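Local coordinates for protein cellulosomal scaffoldin (Bacteroides cellulosolvens, PDB 2XBT) that carries a family 3b carbohydrate-binding module, the domain described here, which probably binds cellulose as part of the bacterial cellulosome scaffold, at residues 30-35 with 146-151. Numbering follows the deposited sequence.
Sequences MKLQNT and VAVYYN
Met-30 and Leu-32 on one strand face Val-146 and Val-148 across the protein interior, with the two backbones running the same way at first, CA atoms 10.0 Å apart for Met-30 and Val-146 and 9.0 Å for Leu-32 and Val-148, and then splaying apart. Contact is limited to the first three residues of each segment. The interaction is apolar and light. In Met-30, a nearly extended chi2 of 167° carries the sulfur toward the other strand. SD lies 4.5 Å from CG1 of Val-146, while CE bends away from that methyl. Leu-32 has CG anti to its N (chi1 175°), which points the fork of the side chain at Val-148. CD1 of Leu-32 comes to 4.4 Å from CG1 of Val-148, and CD2 is almost as near. All four residues are buried. Leu-12 on strand 10-15 touches Met-30, Val-146 and Val-148, and Ile-45 on strand 45-51 adds to the packing at Leu-32. Backbone hydrogen bonds join Met-30 to Ile-113 and Leu-32 to Val-111 on strand 110-119, in one sheet. Strand 147-150 belongs to the other, between strands 45-51 and 153-156. This is face-to-face sheet packing in the hydrophobic core of the jelly-roll beta-sandwich, the fold of family 3 carbohydrate-binding modules.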
loop_
_atom_site.group_PDB
_atom_site.type_symbol
_atom_site.label_atom_id
_atom_site.label_comp_id
_atom_site.label_asym_id
_atom_site.label_seq_id
_atom_site.Cartn_x
_atom_site.Cartn_y
_atom_site.Cartn_z
ATOM N N MET A 30 3.536 -4.988 -2.856
ATOM C CA MET A 30 2.563 -4.447 -3.786
ATOM C C MET A 30 3.131 -4.279 -5.171
ATOM O O MET A 30 4.299 -3.935 -5.334
ATOM C CB MET A 30 2.046 -3.125 -3.268
ATOM C CG MET A 30 1.178 -3.345 -2.037
ATOM S SD MET A 30 0.817 -1.861 -1.133
ATOM C CE MET A 30 2.431 -1.281 -0.653
ATOM N N LYS A 31 2.294 -4.536 -6.162
ATOM C CA LYS A 31 2.629 -4.227 -7.535
ATOM C C LYS A 31 1.548 -3.327 -8.050
ATOM O O LYS A 31 0.383 -3.720 -8.112
ATOM C CB LYS A 31 2.613 -5.482 -8.402
ATOM C CG LYS A 31 3.925 -6.180 -8.557
ATOM C CD LYS A 31 3.871 -7.081 -9.793
ATOM C CE LYS A 31 5.057 -8.026 -9.874
ATOM N NZ LYS A 31 4.974 -8.882 -11.104
ATOM N N LEU A 32 1.923 -2.122 -8.434
ATOM C CA LEU A 32 0.980 -1.208 -9.032
ATOM C C LEU A 32 1.192 -1.275 -10.536
ATOM O O LEU A 32 2.299 -1.026 -11.011
ATOM C CB LEU A 32 1.190 0.200 -8.476
ATOM C CG LEU A 32 0.360 1.347 -9.074
ATOM C CD1 LEU A 32 -1.149 1.128 -8.937
ATOM C CD2 LEU A 32 0.775 2.673 -8.438
ATOM N N GLN A 33 0.140 -1.632 -11.273
ATOM C CA GLN A 33 0.236 -1.804 -12.723
ATOM C C GLN A 33 -0.538 -0.732 -13.479
ATOM O O GLN A 33 -1.566 -0.241 -13.019
ATOM C CB GLN A 33 -0.307 -3.171 -13.143
ATOM C CG GLN A 33 0.533 -4.343 -12.721
ATOM C CD GLN A 33 -0.087 -5.677 -13.119
ATOM O OE1 GLN A 33 -1.311 -5.805 -13.204
ATOM N NE2 GLN A 33 0.755 -6.676 -13.357
ATOM N N ASN A 34 -0.040 -0.378 -14.656
ATOM C CA ASN A 34 -0.783 0.483 -15.560
ATOM C C ASN A 34 -1.182 -0.403 -16.731
ATOM O O ASN A 34 -0.325 -0.945 -17.413
ATOM C CB ASN A 34 0.095 1.656 -16.000
ATOM C CG ASN A 34 -0.519 2.474 -17.133
ATOM O OD1 ASN A 34 -1.712 2.406 -17.389
ATOM N ND2 ASN A 34 0.311 3.253 -17.808
ATOM N N THR A 35 -2.482 -0.583 -16.935
ATOM C CA THR A 35 -2.971 -1.506 -17.953
ATOM C C THR A 35 -3.280 -0.813 -19.280
ATOM O O THR A 35 -3.654 -1.471 -20.260
ATOM C CB THR A 35 -4.286 -2.137 -17.515
ATOM O OG1 THR A 35 -5.257 -1.092 -17.358
ATOM C CG2 THR A 35 -4.110 -2.883 -16.207
ATOM N N VAL A 146 -6.894 -1.948 0.444
ATOM C CA VAL A 146 -5.791 -0.981 0.411
ATOM C C VAL A 146 -6.153 0.034 -0.652
ATOM O O VAL A 146 -6.596 -0.349 -1.742
ATOM C CB VAL A 146 -4.460 -1.641 0.009
ATOM C CG1 VAL A 146 -3.381 -0.583 -0.222
ATOM C CG2 VAL A 146 -4.014 -2.638 1.093
ATOM N N ALA A 147 -5.992 1.314 -0.352
ATOM C CA ALA A 147 -6.421 2.354 -1.300
ATOM C C ALA A 147 -5.234 3.004 -1.996
ATOM O O ALA A 147 -4.196 3.246 -1.376
ATOM C CB ALA A 147 -7.240 3.419 -0.600
ATOM N N VAL A 148 -5.422 3.321 -3.278
ATOM C CA VAL A 148 -4.412 4.031 -4.053
ATOM C C VAL A 148 -5.004 5.338 -4.589
ATOM O O VAL A 148 -6.137 5.355 -5.074
ATOM C CB VAL A 148 -3.980 3.208 -5.245
ATOM C CG1 VAL A 148 -2.826 3.921 -5.981
ATOM C CG2 VAL A 148 -3.571 1.796 -4.808
ATOM N N TYR A 149 -4.239 6.416 -4.485
ATOM C CA TYR A 149 -4.688 7.729 -4.936
ATOM C C TYR A 149 -3.721 8.290 -5.966
ATOM O O TYR A 149 -2.521 8.051 -5.891
ATOM C CB TYR A 149 -4.771 8.687 -3.764
ATOM C CG TYR A 149 -5.666 8.177 -2.658
ATOM C CD1 TYR A 149 -6.952 8.669 -2.497
ATOM C CD2 TYR A 149 -5.227 7.183 -1.792
ATOM C CE1 TYR A 149 -7.770 8.206 -1.482
ATOM C CE2 TYR A 149 -6.036 6.708 -0.787
ATOM C CZ TYR A 149 -7.300 7.221 -0.637
ATOM O OH TYR A 149 -8.089 6.739 0.371
ATOM N N TYR A 150 -4.251 9.057 -6.912
ATOM C CA TYR A 150 -3.406 9.757 -7.859
ATOM C C TYR A 150 -3.736 11.236 -7.758
ATOM O O TYR A 150 -4.869 11.641 -8.005
ATOM C CB TYR A 150 -3.624 9.232 -9.268
ATOM C CG TYR A 150 -2.573 9.721 -10.230
ATOM C CD1 TYR A 150 -1.305 9.160 -10.239
ATOM C CD2 TYR A 150 -2.845 10.757 -11.112
ATOM C CE1 TYR A 150 -0.337 9.603 -11.109
ATOM C CE2 TYR A 150 -1.877 11.211 -11.989
ATOM C CZ TYR A 150 -0.636 10.629 -11.987
ATOM O OH TYR A 150 0.335 11.086 -12.861
ATOM N N ASN A 151 -2.756 12.032 -7.344
ATOM C CA ASN A 151 -3.015 13.417 -7.000
ATOM C C ASN A 151 -4.136 13.589 -5.986
ATOM O O ASN A 151 -4.893 14.562 -6.044
ATOM C CB ASN A 151 -3.351 14.213 -8.257
ATOM C CG ASN A 151 -2.234 15.116 -8.670
ATOM O OD1 ASN A 151 -1.155 15.087 -8.080
ATOM N ND2 ASN A 151 -2.475 15.927 -9.688
#